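Local coordinates for secreted effector protein SopD (Salmonella typhimurium, PDB 5CPC) that acts inside host cells as a type III secreted virulence effector, cooperating with SopB in membrane fission and macropinosome formation during invasion and contributing to replication in macrophages, at residues 49-52 and 53-57; 165-168 and 169-173; 185-188 and 189-193; 205-209 and 210-214; 251-254 and 255-259. All coordinates share one frame; numbering follows the deposited sequence.

Interaction 1: residues 49-52 and 53-57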
loop_
_atom_site.group_PDB
_atom_site.type_symbol
_atom_site.label_atom_id
_atom_site.label_comp_id
_atom_site.label_asym_id
_atom_site.label_seq_id
_atom_site.Cartn_x
_atom_site.Cartn_y
_atom_site.Cartn_z
ATOM N N LYS A 49 21.174 18.792 11.884
ATOM C CA LYS A 49 21.058 17.324 12.050
ATOM C C LYS A 49 20.422 16.670 10.881
ATOM O O LYS A 49 20.912 15.645 10.425
ATOM C CB LYS A 49 20.414 16.928 13.396
ATOM C CG LYS A 49 21.387 17.127 14.567
ATOM C CD LYS A 49 20.786 16.602 15.936
ATOM C CE LYS A 49 21.650 17.038 17.130
ATOM N NZ LYS A 49 21.090 16.340 18.347
ATOM N N ASP A 50 19.393 17.290 10.306
ATOM C CA ASP A 50 18.763 16.704 9.083
ATOM C C ASP A 50 19.656 16.705 7.857
ATOM O O ASP A 50 19.685 15.752 7.063
ATOM C CB ASP A 50 17.375 17.340 8.738
ATOM C CG ASP A 50 16.330 17.058 9.785
ATOM O OD1 ASP A 50 16.343 15.930 10.355
ATOM O OD2 ASP A 50 15.513 17.970 10.075
ATOM N N HIS A 51 20.348 17.808 7.641
ATOM C CA HIS A 51 21.363 17.829 6.621
ATOM C C HIS A 51 22.433 16.720 6.957
ATOM O O HIS A 51 22.757 15.928 6.130
ATOM C CB HIS A 51 22.022 19.221 6.545
ATOM C CG HIS A 51 22.887 19.419 5.321
ATOM N ND1 HIS A 51 23.485 20.631 5.005
ATOM C CD2 HIS A 51 23.207 18.568 4.315
ATOM C CE1 HIS A 51 24.185 20.490 3.889
ATOM N NE2 HIS A 51 24.002 19.259 3.432
ATOM N N ALA A 52 22.958 16.653 8.157
ATOM C CA ALA A 52 24.014 15.678 8.388
ATOM C C ALA A 52 23.510 14.234 8.173
ATOM O O ALA A 52 24.278 13.396 7.681
ATOM C CB ALA A 52 24.571 15.845 9.758
ATOM N N LEU A 53 22.221 13.960 8.482
ATOM C CA LEU A 53 21.601 12.626 8.258
ATOM C C LEU A 53 21.495 12.238 6.817
ATOM O O LEU A 53 21.760 11.086 6.452
ATOM C CB LEU A 53 20.180 12.544 8.851
ATOM C CG LEU A 53 20.062 11.944 10.234
ATOM C CD1 LEU A 53 18.635 12.246 10.821
ATOM C CD2 LEU A 53 20.401 10.406 10.285
ATOM N N GLU A 54 21.102 13.212 5.979
ATOM C CA GLU A 54 21.048 12.980 4.561
ATOM C C GLU A 54 22.456 12.593 4.076
ATOM O O GLU A 54 22.647 11.670 3.255
ATOM C CB GLU A 54 20.563 14.280 3.884
ATOM C CG GLU A 54 20.238 14.122 2.426
ATOM C CD GLU A 54 18.911 13.325 2.259
ATOM O OE1 GLU A 54 18.797 12.479 1.320
ATOM O OE2 GLU A 54 18.005 13.563 3.093
ATOM N N VAL A 55 23.478 13.287 4.588
ATOM C CA VAL A 55 24.815 12.951 4.211
ATOM C C VAL A 55 25.188 11.559 4.748
ATOM O O VAL A 55 25.770 10.752 4.031
ATOM C CB VAL A 55 25.872 14.014 4.692
ATOM C CG1 VAL A 55 27.234 13.567 4.231
ATOM C CG2 VAL A 55 25.582 15.419 4.061
ATOM N N LEU A 56 24.928 11.325 6.028
ATOM C CA LEU A 56 25.216 10.003 6.627
ATOM C C LEU A 56 24.531 8.877 5.844
ATOM O O LEU A 56 25.158 7.857 5.516
ATOM C CB LEU A 56 24.773 9.971 8.068
ATOM C CG LEU A 56 25.035 8.695 8.845
ATOM C CD1 LEU A 56 26.570 8.497 9.130
ATOM C CD2 LEU A 56 24.188 8.701 10.132
ATOM N N HIS A 57 23.259 9.104 5.506
ATOM C CA HIS A 57 22.526 8.199 4.616
ATOM C C HIS A 57 23.276 7.942 3.325
ATOM O O HIS A 57 23.465 6.796 2.949
ATOM C CB HIS A 57 21.125 8.714 4.279
ATOM C CG HIS A 57 20.496 7.947 3.168
ATOM N ND1 HIS A 57 20.308 8.475 1.906
ATOM C CD2 HIS A 57 20.055 6.661 3.119
ATOM C CE1 HIS A 57 19.776 7.549 1.126
ATOM N NE2 HIS A 57 19.622 6.441 1.837
#
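Ala52 O receives the N-H of Leu56 at 2.7 Å, the shortest of four successive i to i+4 backbone bonds that hold residues 49-56 as regular alpha-helix. The other three follow the same spacing: Leu53 N to Lys49 O at 2.9 Å, Glu54 N to Asp50 O, and Val55 N to His51 O at 3.1 Å, the last with an N-H...O angle of 164°. The side chain of Val55 is turned toward the preceding turn. Its CG2 branch, lying beside the backbone N, passes within 3.5 Å of His51 O and reaches CD2 of the His51 imidazole at 4.0 Å, so that one methyl meets both carbonyl and ring of the same residue. The imidazole can take part because His51 CG stands opposite the backbone N (chi1 -168°), which carries the ring forward along the helix, toward Val55. On another side, Leu53 lays CB over the carbonyl oxygens of Lys49 and Asp50, with CB to Lys49 O at 3.6 Å. The polar ends point elsewhere: Lys49 NZ bonds to Gln41, and Glu54 forms a salt bridge with Arg86 of helix 76-90. Lys49, Ala52, Leu53 and Leu56 all touch Trp37 of helix 37-40, while Leu53 and Glu54 also reach Trp160, so helix 49-60 packs on both helix 37-40 and helix 141-160 at the protein surface.

Interaction 2: residues 165-168 and 169-173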
loop_
_atom_site.group_PDB
_atom_site.type_symbol
_atom_site.label_atom_id
_atom_site.label_comp_id
_atom_site.label_asym_id
_atom_site.label_seq_id
_atom_site.Cartn_x
_atom_site.Cartn_y
_atom_site.Cartn_z
ATOM N N LEU A 165 14.433 -4.039 8.082
ATOM C CA LEU A 165 14.426 -5.137 7.097
ATOM C C LEU A 165 15.637 -6.072 7.246
ATOM O O LEU A 165 15.668 -7.181 6.678
ATOM C CB LEU A 165 14.389 -4.569 5.673
ATOM C CG LEU A 165 14.629 -5.479 4.460
ATOM C CD1 LEU A 165 13.333 -6.013 3.915
ATOM C CD2 LEU A 165 15.395 -4.751 3.356
ATOM N N GLN A 166 16.660 -5.566 7.944
ATOM C CA GLN A 166 17.832 -6.329 8.279
ATOM C C GLN A 166 17.433 -7.576 9.052
ATOM O O GLN A 166 17.961 -8.625 8.806
ATOM C CB GLN A 166 18.757 -5.459 9.100
ATOM C CG GLN A 166 20.200 -5.468 8.617
ATOM C CD GLN A 166 21.097 -4.609 9.492
ATOM O OE1 GLN A 166 21.281 -4.873 10.720
ATOM N NE2 GLN A 166 21.679 -3.562 8.863
ATOM N N GLU A 167 16.497 -7.439 9.978
ATOM C CA GLU A 167 15.690 -8.548 10.518
ATOM C C GLU A 167 14.932 -9.447 9.479
ATOM O O GLU A 167 15.336 -10.592 9.198
ATOM C CB GLU A 167 14.664 -7.958 11.485
ATOM C CG GLU A 167 13.940 -8.987 12.325
ATOM C CD GLU A 167 13.558 -8.428 13.670
ATOM O OE1 GLU A 167 13.153 -9.221 14.542
ATOM O OE2 GLU A 167 13.698 -7.198 13.862
ATOM N N SER A 168 13.826 -8.941 8.932
ATOM C CA SER A 168 13.011 -9.702 7.961
ATOM C C SER A 168 12.073 -8.756 7.187
ATOM O O SER A 168 11.866 -7.636 7.630
ATOM C CB SER A 168 12.162 -10.698 8.728
ATOM O OG SER A 168 11.231 -9.987 9.519
ATOM N N ILE A 169 11.456 -9.217 6.094
ATOM C CA ILE A 169 10.442 -8.402 5.387
ATOM C C ILE A 169 9.255 -8.076 6.269
ATOM O O ILE A 169 8.728 -6.954 6.214
ATOM C CB ILE A 169 9.904 -9.050 4.061
ATOM C CG1 ILE A 169 11.014 -9.843 3.349
ATOM C CG2 ILE A 169 9.336 -7.950 3.115
ATOM C CD1 ILE A 169 10.879 -10.050 1.787
ATOM N N SER A 170 8.831 -9.063 7.072
ATOM C CA SER A 170 7.649 -8.930 7.893
ATOM C C SER A 170 7.857 -7.812 8.884
ATOM O O SER A 170 6.897 -7.130 9.227
ATOM C CB SER A 170 7.287 -10.247 8.666
ATOM O OG SER A 170 8.047 -11.349 8.187
ATOM N N THR A 171 9.090 -7.642 9.382
ATOM C CA THR A 171 9.378 -6.550 10.352
ATOM C C THR A 171 9.307 -5.180 9.709
ATOM O O THR A 171 8.729 -4.273 10.289
ATOM C CB THR A 171 10.715 -6.702 11.100
ATOM O OG1 THR A 171 10.733 -7.958 11.784
ATOM C CG2 THR A 171 10.872 -5.599 12.132
ATOM N N LEU A 172 9.876 -5.038 8.510
ATOM C CA LEU A 172 9.624 -3.841 7.661
ATOM C C LEU A 172 8.123 -3.613 7.436
ATOM O O LEU A 172 7.603 -2.531 7.690
ATOM C CB LEU A 172 10.286 -4.034 6.286
ATOM C CG LEU A 172 10.057 -2.886 5.296
ATOM C CD1 LEU A 172 10.297 -1.548 5.950
ATOM C CD2 LEU A 172 10.916 -3.067 4.066
ATOM N N ARG A 173 7.443 -4.641 6.926
ATOM C CA ARG A 173 6.031 -4.546 6.548
ATOM C C ARG A 173 5.079 -4.146 7.699
ATOM O O ARG A 173 4.191 -3.306 7.503
ATOM C CB ARG A 173 5.632 -5.862 5.880
ATOM C CG ARG A 173 4.121 -6.106 5.613
ATOM C CD ARG A 173 3.979 -7.364 4.735
ATOM N NE ARG A 173 4.721 -7.222 3.464
ATOM C CZ ARG A 173 5.435 -8.197 2.917
ATOM N NH1 ARG A 173 5.560 -9.368 3.513
ATOM N NH2 ARG A 173 6.061 -7.999 1.780
#
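Between helices 163-167 and 169-177 the backbone opens at a single residue, Ser168, whose extended phi/psi of -163°/167° ends one helix and places it at the N-cap of the next. Its carbonyl starts the second helix loosely, taking weak hydrogen bonds from Leu172 N at 3.4 Å and from Thr171 N, the latter strongly bent. The side chain adds a firmer link. Ser168 OG sits between its own backbone N and carbonyl carbon (chi1 66°), a position that carries it over the first turn of the new helix, where it is hydrogen-bonded to Thr171 OG1 at 3.1 Å; either hydroxyl could be the donor. Thr171 is turned toward the earlier helix, and the aliphatic part of Glu167 comes against the same hydroxyl, CG of Glu167 lying 3.4 Å from Thr171 OG1. These two side chains cross at about a right angle, and the Glu167 carboxylate continues past the threonine methyl, OE2 to CG2 of Thr171 being 3.7 Å. The other side of the junction is apolar. CD1 of Leu165 meets CD2 of Leu172 at 3.8 Å and also approaches CA of Ile169 at 4.0 Å, bridging the first turn of the following helix. Leu165 and Ile169 both touch Phe260, whereas the buried Leu172 rests on Lys157 and Met158 of helix 141-160. The whole is a tight helix-to-helix junction, in which one serine leaves the first helix and occupies the N-cap of the second, with a Ser-Thr hydroxyl pair over the turn.

Interaction 3: residues 185-188 and 189-193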
loop_
_atom_site.group_PDB
_atom_site.type_symbol
_atom_site.label_atom_id
_atom_site.label_comp_id
_atom_site.label_asym_id
_atom_site.label_seq_id
_atom_site.Cartn_x
_atom_site.Cartn_y
_atom_site.Cartn_z
ATOM N N ALA A 185 -5.285 6.497 5.713
ATOM C CA ALA A 185 -5.495 6.744 4.281
ATOM C C ALA A 185 -6.157 5.557 3.563
ATOM O O ALA A 185 -7.046 5.751 2.783
ATOM C CB ALA A 185 -4.234 7.050 3.605
ATOM N N VAL A 186 -5.689 4.349 3.803
ATOM C CA VAL A 186 -6.342 3.196 3.221
ATOM C C VAL A 186 -7.868 3.131 3.579
ATOM O O VAL A 186 -8.677 3.027 2.684
ATOM C CB VAL A 186 -5.590 1.927 3.561
ATOM C CG1 VAL A 186 -6.314 0.710 3.022
ATOM C CG2 VAL A 186 -4.123 2.044 3.013
ATOM N N TYR A 187 -8.241 3.213 4.867
ATOM C CA TYR A 187 -9.690 3.230 5.288
ATOM C C TYR A 187 -10.491 4.406 4.702
ATOM O O TYR A 187 -11.635 4.260 4.239
ATOM C CB TYR A 187 -9.837 3.069 6.828
ATOM C CG TYR A 187 -9.736 1.600 7.264
ATOM C CD1 TYR A 187 -8.509 0.951 7.311
ATOM C CD2 TYR A 187 -10.892 0.843 7.506
ATOM C CE1 TYR A 187 -8.404 -0.394 7.626
ATOM C CE2 TYR A 187 -10.799 -0.527 7.889
ATOM C CZ TYR A 187 -9.557 -1.130 7.919
ATOM O OH TYR A 187 -9.447 -2.463 8.249
ATOM N N GLU A 188 -9.867 5.576 4.619
ATOM C CA GLU A 188 -10.581 6.767 4.135
ATOM C C GLU A 188 -10.992 6.617 2.659
ATOM O O GLU A 188 -12.069 7.059 2.201
ATOM C CB GLU A 188 -9.627 7.989 4.272
ATOM C CG GLU A 188 -10.299 9.264 4.802
ATOM C CD GLU A 188 -9.268 10.306 5.330
ATOM O OE1 GLU A 188 -8.870 11.177 4.530
ATOM O OE2 GLU A 188 -8.856 10.238 6.523
ATOM N N MET A 189 -10.078 6.061 1.876
ATOM C CA MET A 189 -10.421 5.806 0.489
ATOM C C MET A 189 -11.426 4.604 0.352
ATOM O O MET A 189 -12.335 4.707 -0.400
ATOM C CB MET A 189 -9.158 5.458 -0.280
ATOM C CG MET A 189 -9.441 5.359 -1.789
ATOM S SD MET A 189 -8.013 5.031 -2.868
ATOM C CE MET A 189 -7.998 3.255 -2.549
ATOM N N MET A 190 -11.170 3.444 1.010
ATOM C CA MET A 190 -11.994 2.226 0.689
ATOM C C MET A 190 -13.213 2.008 1.518
ATOM O O MET A 190 -14.173 1.458 1.017
ATOM C CB MET A 190 -11.172 1.024 0.921
ATOM C CG MET A 190 -9.948 1.273 0.247
ATOM S SD MET A 190 -9.847 0.470 -1.271
ATOM C CE MET A 190 -8.804 -0.645 -0.310
ATOM N N ARG A 191 -13.158 2.367 2.811
ATOM C CA ARG A 191 -14.308 2.189 3.715
ATOM C C ARG A 191 -14.444 3.470 4.501
ATOM O O ARG A 191 -14.133 3.483 5.696
ATOM C CB ARG A 191 -14.060 0.987 4.665
ATOM C CG ARG A 191 -13.736 -0.365 3.923
ATOM C CD ARG A 191 -13.549 -1.480 4.925
ATOM N NE ARG A 191 -13.363 -2.747 4.236
ATOM C CZ ARG A 191 -12.970 -3.846 4.860
ATOM N NH1 ARG A 191 -12.722 -3.836 6.167
ATOM N NH2 ARG A 191 -12.845 -4.964 4.169
ATOM N N PRO A 192 -14.848 4.581 3.819
ATOM C CA PRO A 192 -14.674 5.885 4.511
ATOM C C PRO A 192 -15.466 5.910 5.824
ATOM O O PRO A 192 -15.003 6.533 6.792
ATOM C CB PRO A 192 -15.209 6.940 3.496
ATOM C CG PRO A 192 -15.926 6.133 2.406
ATOM C CD PRO A 192 -15.226 4.758 2.405
ATOM N N ALA A 193 -16.594 5.194 5.896
ATOM C CA ALA A 193 -17.372 5.284 7.108
ATOM C C ALA A 193 -16.976 4.275 8.192
ATOM O O ALA A 193 -17.566 4.251 9.264
ATOM C CB ALA A 193 -18.923 5.308 6.827
#
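The Tyr187 ring and the Arg191 guanidinium stand almost perpendicular, their planes 87° apart, while the two side chains run side by side in the same direction. The approach is oblique on both groups: Arg191 CD lies 4.2 Å from CE2 of the tyrosine, and NH1 of Arg191 comes 4.1 Å from Tyr187 OH. An extended arginine chain, with CG opposite its carbonyl carbon (chi1 -55°), carries CD and NH1 past the CE2 and OH end of the ring. The polar ends are engaged elsewhere. Tyr187 OH bonds to Leu315 N, and Arg191 bonds through NE to Ile232 O and through NH1 to Asn313 O and, as a salt bridge, to Glu194; the buried guanidinium is thus fixed between the C-terminal tail and strand 232-237. Along the backbone, Met189 N bonds to Ala185 O, and Met190 N to Val186 O at 3.0 Å. The last turn closes with Arg191 N on Tyr187 O at 2.8 Å, more bent, with an N-H...O angle of 142°. The same oxygen also receives a CA-H...O contact from Pro192, and CB of Pro192 packs 3.4 Å from Glu188 O. CG of Met190 lies 3.3 Å from Val186 O. Ala185, Val186 and Met189 touch Leu146 of helix 141-160. This is a helix C-terminus, where Arg191 leaves helical geometry and Pro192, having no N-H to give, follows as helix 180-190 ends.

Interaction 4: residues 205-209 and 210-214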
loop_
_atom_site.group_PDB
_atom_site.type_symbol
_atom_site.label_atom_id
_atom_site.label_comp_id
_atom_site.label_asym_id
_atom_site.label_seq_id
_atom_site.Cartn_x
_atom_site.Cartn_y
_atom_site.Cartn_z
ATOM N N ASP A 205 -23.909 -17.124 8.852
ATOM C CA ASP A 205 -23.878 -17.582 7.498
ATOM C C ASP A 205 -25.280 -17.696 6.882
ATOM O O ASP A 205 -25.956 -18.636 7.118
ATOM C CB ASP A 205 -23.121 -18.906 7.459
ATOM C CG ASP A 205 -22.986 -19.468 6.030
ATOM O OD1 ASP A 205 -23.449 -18.852 5.000
ATOM O OD2 ASP A 205 -22.393 -20.555 5.982
ATOM N N SER A 206 -25.670 -16.753 6.032
ATOM C CA SER A 206 -26.886 -16.864 5.315
ATOM C C SER A 206 -26.666 -17.179 3.812
ATOM O O SER A 206 -27.550 -16.899 3.033
ATOM C CB SER A 206 -27.611 -15.521 5.410
ATOM O OG SER A 206 -26.854 -14.569 4.714
ATOM N N LEU A 207 -25.483 -17.686 3.417
ATOM C CA LEU A 207 -25.126 -17.808 1.993
ATOM C C LEU A 207 -25.459 -19.226 1.547
ATOM O O LEU A 207 -25.261 -20.162 2.290
ATOM C CB LEU A 207 -23.617 -17.611 1.774
ATOM C CG LEU A 207 -23.087 -16.204 2.134
ATOM C CD1 LEU A 207 -21.629 -16.051 1.693
ATOM C CD2 LEU A 207 -24.031 -15.106 1.392
ATOM N N THR A 208 -25.969 -19.354 0.345
ATOM C CA THR A 208 -26.274 -20.659 -0.208
ATOM C C THR A 208 -24.954 -21.188 -0.780
ATOM O O THR A 208 -23.993 -20.422 -0.925
ATOM C CB THR A 208 -27.270 -20.539 -1.340
ATOM O OG1 THR A 208 -26.618 -19.833 -2.371
ATOM C CG2 THR A 208 -28.612 -19.768 -0.944
ATOM N N ALA A 209 -24.916 -22.474 -1.119
ATOM C CA ALA A 209 -23.693 -23.051 -1.680
ATOM C C ALA A 209 -23.323 -22.300 -3.008
ATOM O O ALA A 209 -22.138 -22.032 -3.227
ATOM C CB ALA A 209 -23.865 -24.582 -1.935
ATOM N N ASP A 210 -24.323 -21.944 -3.844
ATOM C CA ASP A 210 -24.054 -21.154 -5.104
ATOM C C ASP A 210 -23.354 -19.779 -4.823
ATOM O O ASP A 210 -22.388 -19.397 -5.505
ATOM C CB ASP A 210 -25.352 -20.970 -5.956
ATOM C CG ASP A 210 -25.846 -22.329 -6.580
ATOM O OD1 ASP A 210 -25.037 -23.275 -6.752
ATOM O OD2 ASP A 210 -27.042 -22.479 -6.855
ATOM N N GLU A 211 -23.881 -19.042 -3.829
ATOM C CA GLU A 211 -23.289 -17.737 -3.394
ATOM C C GLU A 211 -21.841 -17.846 -2.917
ATOM O O GLU A 211 -20.984 -17.021 -3.278
ATOM C CB GLU A 211 -24.209 -17.094 -2.332
ATOM C CG GLU A 211 -25.569 -16.754 -3.021
ATOM C CD GLU A 211 -26.561 -16.118 -2.099
ATOM O OE1 GLU A 211 -26.616 -16.465 -0.916
ATOM O OE2 GLU A 211 -27.322 -15.268 -2.580
ATOM N N LYS A 212 -21.547 -18.864 -2.126
ATOM C CA LYS A 212 -20.197 -19.039 -1.696
ATOM C C LYS A 212 -19.287 -19.350 -2.860
ATOM O O LYS A 212 -18.144 -18.846 -2.897
ATOM C CB LYS A 212 -20.115 -20.127 -0.648
ATOM C CG LYS A 212 -20.819 -19.835 0.637
ATOM C CD LYS A 212 -20.668 -21.044 1.607
ATOM C CE LYS A 212 -21.588 -20.827 2.817
ATOM N NZ LYS A 212 -21.560 -21.966 3.737
ATOM N N SER A 213 -19.752 -20.178 -3.799
ATOM C CA SER A 213 -19.014 -20.345 -5.058
ATOM C C SER A 213 -18.787 -19.044 -5.840
ATOM O O SER A 213 -17.707 -18.814 -6.305
ATOM C CB SER A 213 -19.733 -21.315 -6.005
ATOM O OG SER A 213 -19.563 -22.647 -5.564
ATOM N N MET A 214 -19.841 -18.263 -6.038
ATOM C CA MET A 214 -19.719 -16.959 -6.712
ATOM C C MET A 214 -18.655 -16.074 -6.019
ATOM O O MET A 214 -17.918 -15.371 -6.720
ATOM C CB MET A 214 -21.085 -16.246 -6.728
ATOM C CG MET A 214 -21.146 -14.967 -7.593
ATOM S SD MET A 214 -20.413 -15.105 -9.239
ATOM C CE MET A 214 -21.800 -15.848 -10.129
HETATM O O HOH W 1 -20.213 -23.450 -2.523
#
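A capping box opens helix 209-215, with Thr208 at the N-cap and Glu211 three residues on. Glu211 N donates to Thr208 OG1 at 3.2 Å, nearly straight at 172°, and in return Thr208 N donates to Glu211 OE1 at 3.2 Å, meeting it on the anti side and 25° out of the carboxylate plane. A chi1 of 66° turns Thr208 OG1 toward the first turn, in line with the amide. The other oxygen of Glu211 pairs with Lys294 of helix 285-298. Just upstream, Asp205 forms an Asx turn, OD1 accepting from Leu207 N at 2.8 Å, while its OD2 makes a salt bridge to Lys212 NZ, also at 2.8 Å, through the syn lone pair. The extended lysine comes from the opposite direction and passes Leu207, whose CB sits 3.8 Å from Lys212 CG. Leu207 itself is buried against Ile291 and Leu295. Both Asp205 oxygens are therefore engaged, one by a backbone amide and one by an ammonium, which fixes the rotation of the carboxylate; Lys212 probably favours the charged form of Asp205, and Lys294 together with the helix N-terminus that of Glu211.

Interaction 5: residues 251-254 and 255-259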
loop_
_atom_site.group_PDB
_atom_site.type_symbol
_atom_site.label_atom_id
_atom_site.label_comp_id
_atom_site.label_asym_id
_atom_site.label_seq_id
_atom_site.Cartn_x
_atom_site.Cartn_y
_atom_site.Cartn_z
ATOM N N SER A 251 -2.817 -3.541 -2.869
ATOM C CA SER A 251 -2.643 -4.736 -2.043
ATOM C C SER A 251 -1.254 -5.424 -2.167
ATOM O O SER A 251 -0.710 -5.963 -1.173
ATOM C CB SER A 251 -3.881 -5.671 -2.119
ATOM O OG SER A 251 -3.969 -6.406 -3.272
ATOM N N TYR A 252 -0.647 -5.399 -3.359
ATOM C CA TYR A 252 0.656 -6.002 -3.545
ATOM C C TYR A 252 1.675 -5.265 -2.710
ATOM O O TYR A 252 2.485 -5.887 -2.000
ATOM C CB TYR A 252 1.118 -5.924 -5.028
ATOM C CG TYR A 252 2.614 -6.079 -5.199
ATOM C CD1 TYR A 252 3.219 -7.335 -5.066
ATOM C CD2 TYR A 252 3.442 -4.967 -5.416
ATOM C CE1 TYR A 252 4.596 -7.493 -5.169
ATOM C CE2 TYR A 252 4.846 -5.122 -5.520
ATOM C CZ TYR A 252 5.401 -6.405 -5.388
ATOM O OH TYR A 252 6.756 -6.602 -5.499
ATOM N N LEU A 253 1.665 -3.943 -2.845
ATOM C CA LEU A 253 2.658 -3.146 -2.167
ATOM C C LEU A 253 2.516 -3.189 -0.641
ATOM O O LEU A 253 3.558 -3.197 0.076
ATOM C CB LEU A 253 2.697 -1.720 -2.720
ATOM C CG LEU A 253 3.831 -0.768 -2.416
ATOM C CD1 LEU A 253 5.149 -1.143 -3.115
ATOM C CD2 LEU A 253 3.379 0.578 -2.840
ATOM N N LEU A 254 1.272 -3.243 -0.136
ATOM C CA LEU A 254 1.045 -3.448 1.311
ATOM C C LEU A 254 1.469 -4.785 1.819
ATOM O O LEU A 254 2.105 -4.845 2.847
ATOM C CB LEU A 254 -0.410 -3.241 1.714
ATOM C CG LEU A 254 -0.853 -1.789 1.598
ATOM C CD1 LEU A 254 -2.402 -1.705 1.645
ATOM C CD2 LEU A 254 -0.162 -0.940 2.742
ATOM N N HIS A 255 1.115 -5.879 1.141
ATOM C CA HIS A 255 1.195 -7.219 1.777
ATOM C C HIS A 255 2.087 -8.224 1.122
ATOM O O HIS A 255 2.413 -9.231 1.726
ATOM C CB HIS A 255 -0.224 -7.864 1.938
ATOM C CG HIS A 255 -1.206 -6.986 2.648
ATOM N ND1 HIS A 255 -1.169 -6.774 4.009
ATOM C CD2 HIS A 255 -2.268 -6.278 2.189
ATOM C CE1 HIS A 255 -2.147 -5.947 4.352
ATOM N NE2 HIS A 255 -2.825 -5.628 3.265
ATOM N N SER A 256 2.457 -7.989 -0.125
ATOM C CA SER A 256 3.313 -8.947 -0.852
ATOM C C SER A 256 4.708 -8.462 -1.330
ATOM O O SER A 256 5.584 -9.269 -1.663
ATOM C CB SER A 256 2.517 -9.566 -1.987
ATOM O OG SER A 256 1.450 -10.242 -1.390
ATOM N N TYR A 257 4.906 -7.154 -1.326
ATOM C CA TYR A 257 6.120 -6.551 -1.872
ATOM C C TYR A 257 7.374 -7.077 -1.186
ATOM O O TYR A 257 7.445 -7.021 0.024
ATOM C CB TYR A 257 6.025 -5.031 -1.669
ATOM C CG TYR A 257 7.306 -4.247 -1.858
ATOM C CD1 TYR A 257 7.814 -3.983 -3.148
ATOM C CD2 TYR A 257 7.989 -3.732 -0.759
ATOM C CE1 TYR A 257 8.976 -3.252 -3.323
ATOM C CE2 TYR A 257 9.181 -3.024 -0.920
ATOM C CZ TYR A 257 9.653 -2.782 -2.207
ATOM O OH TYR A 257 10.776 -2.040 -2.359
ATOM N N SER A 258 8.339 -7.577 -1.959
ATOM C CA SER A 258 9.724 -7.752 -1.467
ATOM C C SER A 258 10.712 -6.856 -2.235
ATOM O O SER A 258 10.759 -6.908 -3.482
ATOM C CB SER A 258 10.182 -9.196 -1.602
ATOM O OG SER A 258 11.575 -9.254 -1.909
ATOM N N PRO A 259 11.517 -6.064 -1.493
ATOM C CA PRO A 259 12.496 -5.164 -2.081
ATOM C C PRO A 259 13.703 -5.891 -2.623
ATOM O O PRO A 259 14.486 -5.297 -3.396
ATOM C CB PRO A 259 12.920 -4.298 -0.893
ATOM C CG PRO A 259 12.822 -5.231 0.269
ATOM C CD PRO A 259 11.520 -5.960 -0.023
#
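Tyr252 lies with one face of its ring over the backbone of Tyr257, whose CA makes a CH-pi contact 4.0 Å from the ring centroid. The site is the C-terminal part of helix 248-256, which widens into a pi-type turn: Tyr252 O accepts both Ser256 N at 2.8 Å and, more weakly, Tyr257 N at 2.8 Å, the latter at an angle of only 124°. One residue earlier, His255 N bonds to Ser251 O at 2.9 Å. A chi1 of 160° swings the Tyr252 ring forward beside the departing chain, and its hydroxyl continues to Leu128 O. The Tyr257 ring is covered in turn by Leu253, CD1 lying over its face, 4.2 Å from the centroid; the two side chains run together in the same direction. Both reach Ile78 of helix 76-90, and Leu253 also packs on Ile150 and Ile154 of helix 141-160, so the chain leaves the helix inside the buried core. The His255 ring is bonded through NE2 to Leu315 O, and Leu254 CB makes a CH-pi contact over one of its faces, 3.8 Å from the ring centroid and 3.6 Å from His255 CD2.

How the interactions relate
The five local contacts follow one another along the chain without interlocking. Interactions 2 and 5 are the ones that touch: their centres are 12 Å apart, and CD1 of Ile169 packs 3.6 Å from CB of Ser258, so the junction of helices 163-167 and 169-177 rests on the chain leaving helix 248-256. Interactions 3 and 5 come within about 4 Å at their nearest atoms, and both hold Leu315 of the C-terminal tail, through Tyr187 and His255. Helix 141-160 is a shared neighbour of interactions 1, 2, 3 and 5. Interactions 1 and 4 mark opposite sides of the molecule, their centres about 57 Å apart, with interaction 5 nearest its middle.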